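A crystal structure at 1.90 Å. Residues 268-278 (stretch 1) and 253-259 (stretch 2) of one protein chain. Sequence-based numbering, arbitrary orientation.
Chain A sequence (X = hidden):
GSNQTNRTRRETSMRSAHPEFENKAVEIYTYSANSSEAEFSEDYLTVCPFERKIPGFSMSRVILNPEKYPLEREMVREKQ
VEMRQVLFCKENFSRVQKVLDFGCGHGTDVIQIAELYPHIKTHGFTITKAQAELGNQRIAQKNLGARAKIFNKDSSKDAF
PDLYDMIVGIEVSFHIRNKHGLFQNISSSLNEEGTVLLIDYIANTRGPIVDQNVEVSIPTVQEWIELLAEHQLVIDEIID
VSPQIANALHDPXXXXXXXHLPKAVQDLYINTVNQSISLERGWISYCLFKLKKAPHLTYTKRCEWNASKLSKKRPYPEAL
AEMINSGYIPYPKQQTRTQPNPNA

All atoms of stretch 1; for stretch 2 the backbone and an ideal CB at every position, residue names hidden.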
# COMPACT_ATOMS: atom_id res chain seq x y z
N LEU A 268 -17.40 6.19 -6.83
CA LEU A 268 -16.08 5.60 -6.61
C LEU A 268 -15.16 6.50 -5.79
O LEU A 268 -14.28 5.99 -5.09
CB LEU A 268 -15.42 5.28 -7.95
CG LEU A 268 -15.10 6.39 -8.94
CD1 LEU A 268 -13.90 7.17 -8.53
CD2 LEU A 268 -14.91 5.83 -10.38
N TYR A 269 -15.35 7.82 -5.85
CA TYR A 269 -14.48 8.74 -5.12
C TYR A 269 -14.96 9.02 -3.69
O TYR A 269 -14.21 9.60 -2.89
CB TYR A 269 -14.35 10.08 -5.86
CG TYR A 269 -13.12 10.86 -5.48
CD1 TYR A 269 -11.88 10.51 -5.96
CD2 TYR A 269 -13.19 11.92 -4.62
CE1 TYR A 269 -10.73 11.19 -5.56
CE2 TYR A 269 -12.08 12.60 -4.22
CZ TYR A 269 -10.83 12.24 -4.74
OH TYR A 269 -9.70 12.91 -4.37
N ILE A 270 -16.16 8.57 -3.35
CA ILE A 270 -16.72 8.92 -2.05
C ILE A 270 -15.89 8.30 -0.94
O ILE A 270 -15.81 8.86 0.16
CB ILE A 270 -18.20 8.50 -1.96
CG1 ILE A 270 -18.84 9.07 -0.69
CG2 ILE A 270 -18.32 6.98 -1.94
CD1 ILE A 270 -18.84 10.58 -0.62
N ASN A 271 -15.28 7.13 -1.19
CA ASN A 271 -14.45 6.48 -0.19
C ASN A 271 -13.22 7.33 0.10
O ASN A 271 -12.72 7.36 1.24
CB ASN A 271 -14.02 5.10 -0.67
CG ASN A 271 -15.18 4.15 -0.79
OD1 ASN A 271 -16.33 4.54 -0.63
ND2 ASN A 271 -14.88 2.88 -1.08
N THR A 272 -12.65 7.96 -0.95
CA THR A 272 -11.50 8.84 -0.75
C THR A 272 -11.90 10.04 0.08
O THR A 272 -11.19 10.44 1.00
CB THR A 272 -10.94 9.29 -2.10
OG1 THR A 272 -10.51 8.15 -2.82
CG2 THR A 272 -9.80 10.27 -1.90
N VAL A 273 -13.09 10.59 -0.18
CA VAL A 273 -13.58 11.69 0.66
C VAL A 273 -13.70 11.24 2.12
O VAL A 273 -13.27 11.93 3.05
CB VAL A 273 -14.92 12.23 0.11
CG1 VAL A 273 -15.51 13.24 1.09
CG2 VAL A 273 -14.71 12.83 -1.25
N ASN A 274 -14.30 10.07 2.33
CA ASN A 274 -14.50 9.58 3.69
C ASN A 274 -13.19 9.33 4.39
O ASN A 274 -13.04 9.63 5.57
CB ASN A 274 -15.32 8.29 3.65
CG ASN A 274 -16.78 8.57 3.29
OD1 ASN A 274 -17.24 9.69 3.53
ND2 ASN A 274 -17.48 7.59 2.73
N GLN A 275 -12.21 8.79 3.69
CA GLN A 275 -10.91 8.58 4.30
C GLN A 275 -10.26 9.90 4.65
O GLN A 275 -9.58 10.01 5.69
CB GLN A 275 -10.01 7.76 3.34
CG GLN A 275 -10.48 6.34 3.20
CD GLN A 275 -9.80 5.64 2.02
OE1 GLN A 275 -8.64 5.93 1.70
NE2 GLN A 275 -10.53 4.77 1.35
N SER A 276 -10.42 10.91 3.78
CA SER A 276 -9.88 12.25 4.06
C SER A 276 -10.45 12.83 5.36
O SER A 276 -9.72 13.40 6.19
CB SER A 276 -10.22 13.20 2.89
OG SER A 276 -9.84 14.53 3.17
N ILE A 277 -11.76 12.75 5.52
CA ILE A 277 -12.40 13.21 6.74
C ILE A 277 -11.84 12.50 7.97
O ILE A 277 -11.53 13.13 9.00
CB ILE A 277 -13.93 13.05 6.64
CG1 ILE A 277 -14.46 13.91 5.50
CG2 ILE A 277 -14.59 13.39 7.94
CD1 ILE A 277 -15.96 13.69 5.21
N SER A 278 -11.82 11.16 7.94
CA SER A 278 -11.33 10.43 9.11
C SER A 278 -9.87 10.74 9.42
O SER A 278 -9.50 10.79 10.59
CB SER A 278 -11.52 8.93 8.93
OG SER A 278 -12.87 8.65 8.72
N UNK A 253 -13.60 22.17 -1.67
CA UNK A 253 -14.85 22.17 -2.41
C UNK A 253 -15.27 20.79 -2.91
O UNK A 253 -16.23 20.68 -3.68
CB UNK A 253 -14.73 23.13 -3.60
N UNK A 254 -14.60 19.73 -2.46
CA UNK A 254 -14.77 18.43 -3.09
C UNK A 254 -16.22 17.97 -3.01
O UNK A 254 -16.77 17.48 -3.99
CB UNK A 254 -13.85 17.40 -2.44
N UNK A 255 -16.87 18.18 -1.87
CA UNK A 255 -18.22 17.65 -1.71
C UNK A 255 -19.18 18.30 -2.70
O UNK A 255 -20.00 17.61 -3.31
CB UNK A 255 -18.71 17.87 -0.28
N UNK A 256 -19.06 19.62 -2.90
CA UNK A 256 -19.80 20.29 -3.96
C UNK A 256 -19.38 19.78 -5.33
O UNK A 256 -20.23 19.50 -6.19
CB UNK A 256 -19.60 21.80 -3.88
N UNK A 257 -18.07 19.68 -5.55
CA UNK A 257 -17.57 19.32 -6.87
C UNK A 257 -18.14 18.00 -7.34
O UNK A 257 -18.68 17.91 -8.45
CB UNK A 257 -16.04 19.25 -6.86
N UNK A 258 -18.06 16.96 -6.51
CA UNK A 258 -18.45 15.64 -6.98
C UNK A 258 -19.96 15.52 -7.16
O UNK A 258 -20.41 14.62 -7.88
CB UNK A 258 -17.96 14.57 -6.00
N UNK A 259 -20.75 16.40 -6.55
CA UNK A 259 -22.19 16.40 -6.81
C UNK A 259 -22.55 16.90 -8.21
O UNK A 259 -23.73 16.82 -8.61
CB UNK A 259 -22.90 17.26 -5.77

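The two helices run antiparallel, at 173° between their N-to-C directions, with axes 11.3 Å apart at closest approach. That gap is wide for helix packing, so whatever bridges it must come from side chains. Stretch 1 offers an apolar strip one to two turns long: the ring of Tyr 269, the CD1 end of Ile 270, and the two methyls of Val 273, with Ile 277 one turn further on.

Position 253 lies just before the helix, with nothing of stretch 1 within 5.5 Å of its ideal CB. The usual N-cap residues, Asp, Asn, Ser or Thr, would all suit it. The residue is Asp 253, yet its side chain makes no capping bond; both carboxylate oxygens are hydrogen-bonded elsewhere in the structure.

Position 254 sets the register. Its CA is 7.8 Å from the CA of Val 273, its CA-to-CB bond points toward stretch 1, and its ideal CB already lies 4.8 Å from Val 273 CG2 and 5.4 Å from Tyr 269 CE2. No polar side-chain group is close enough to ask for a partner, so a compact apolar residue such as Val, Ala or Ile is the natural reading. It is Val 254, chi1 p, whose CG2 reaches 4.0 Å from both Val 273 CG2 and Tyr 269 CE2. One methyl thus touches both neighbours, meeting the tyrosine ring obliquely.

At 255 the CB points sideways and has no neighbour in stretch 1. Short side chains would stop in open space, while a long flexible one could turn back along the border of the apolar strip; Glu, Gln, Lys, Arg or Met could all do so. Glu 255 does, its OE2 coming 4.2 Å from Val 273 CG1 and 4.4 Å from Ile 277 CD1. These are contacts of packing alone, with no hydrogen bond across, and the side chain is poorly ordered.

Position 256 is out of reach of stretch 1, which therefore places little demand on it; a polar residue is reasonable, and Gln 256 is there.

Position 257 is a caution: its CB points toward stretch 1, but direction alone does not make contact. Many residues would be compatible, large ones included. The nearest approach of Tyr 257, chi1 t, is its CD2 at 6.8 Å from Tyr 269 CD2, too far for contact.

One turn after 254, position 258 faces Tyr 269, CA to CA 8.2 Å. Its CB points toward stretch 1 but finds nothing within 5.5 Å, so a branched or long apolar residue is wanted: Ile, Leu or Met. Ile 258 spans the gap with both branches. Its CG2 lies 4.3 Å from Tyr 269 CD2, again oblique to the ring, while CD1, carried out by chi1 p and chi2 t, comes 4.3 Å from Ile 270 CD1 and 4.5 Å from Val 273 CG2.

Position 259 points out of reach, where polar or charged residues suit; it is Lys 259.

The rule is an i, i+4 apolar pair, the smaller residue where the CB already lies near stretch 1 and the longer where it does not.

Stretch 2 253-259: DVEQYIK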
# COMPACT_ATOMS: atom_id res chain seq x y z
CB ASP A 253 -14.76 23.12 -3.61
CG ASP A 253 -13.73 22.65 -4.62
OD1 ASP A 253 -12.60 22.30 -4.21
OD2 ASP A 253 -14.06 22.60 -5.82
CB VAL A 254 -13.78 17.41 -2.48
CG1 VAL A 254 -14.10 17.15 -1.02
CG2 VAL A 254 -13.82 16.13 -3.27
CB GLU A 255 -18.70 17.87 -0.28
CG GLU A 255 -17.81 17.22 0.77
CD GLU A 255 -18.53 16.94 2.07
OE1 GLU A 255 -19.02 17.90 2.70
OE2 GLU A 255 -18.62 15.75 2.45
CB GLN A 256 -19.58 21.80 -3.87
CG GLN A 256 -20.41 22.50 -2.81
CD GLN A 256 -21.87 22.63 -3.23
OE1 GLN A 256 -22.19 23.24 -4.25
NE2 GLN A 256 -22.76 22.05 -2.43
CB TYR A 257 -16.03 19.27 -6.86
CG TYR A 257 -15.44 18.75 -8.17
CD1 TYR A 257 -15.54 19.47 -9.32
CD2 TYR A 257 -14.74 17.53 -8.21
CE1 TYR A 257 -15.02 19.00 -10.52
CE2 TYR A 257 -14.20 17.06 -9.38
CZ TYR A 257 -14.36 17.81 -10.55
OH TYR A 257 -13.84 17.36 -11.76
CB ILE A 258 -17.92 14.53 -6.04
CG1 ILE A 258 -18.54 14.64 -4.67
CG2 ILE A 258 -16.36 14.58 -5.95
CD1 ILE A 258 -18.30 13.41 -3.82
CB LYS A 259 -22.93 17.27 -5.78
CG LYS A 259 -22.94 16.70 -4.38
CD LYS A 259 -24.26 17.09 -3.70
CE LYS A 259 -24.05 17.46 -2.24
NZ LYS A 259 -23.32 18.75 -2.12
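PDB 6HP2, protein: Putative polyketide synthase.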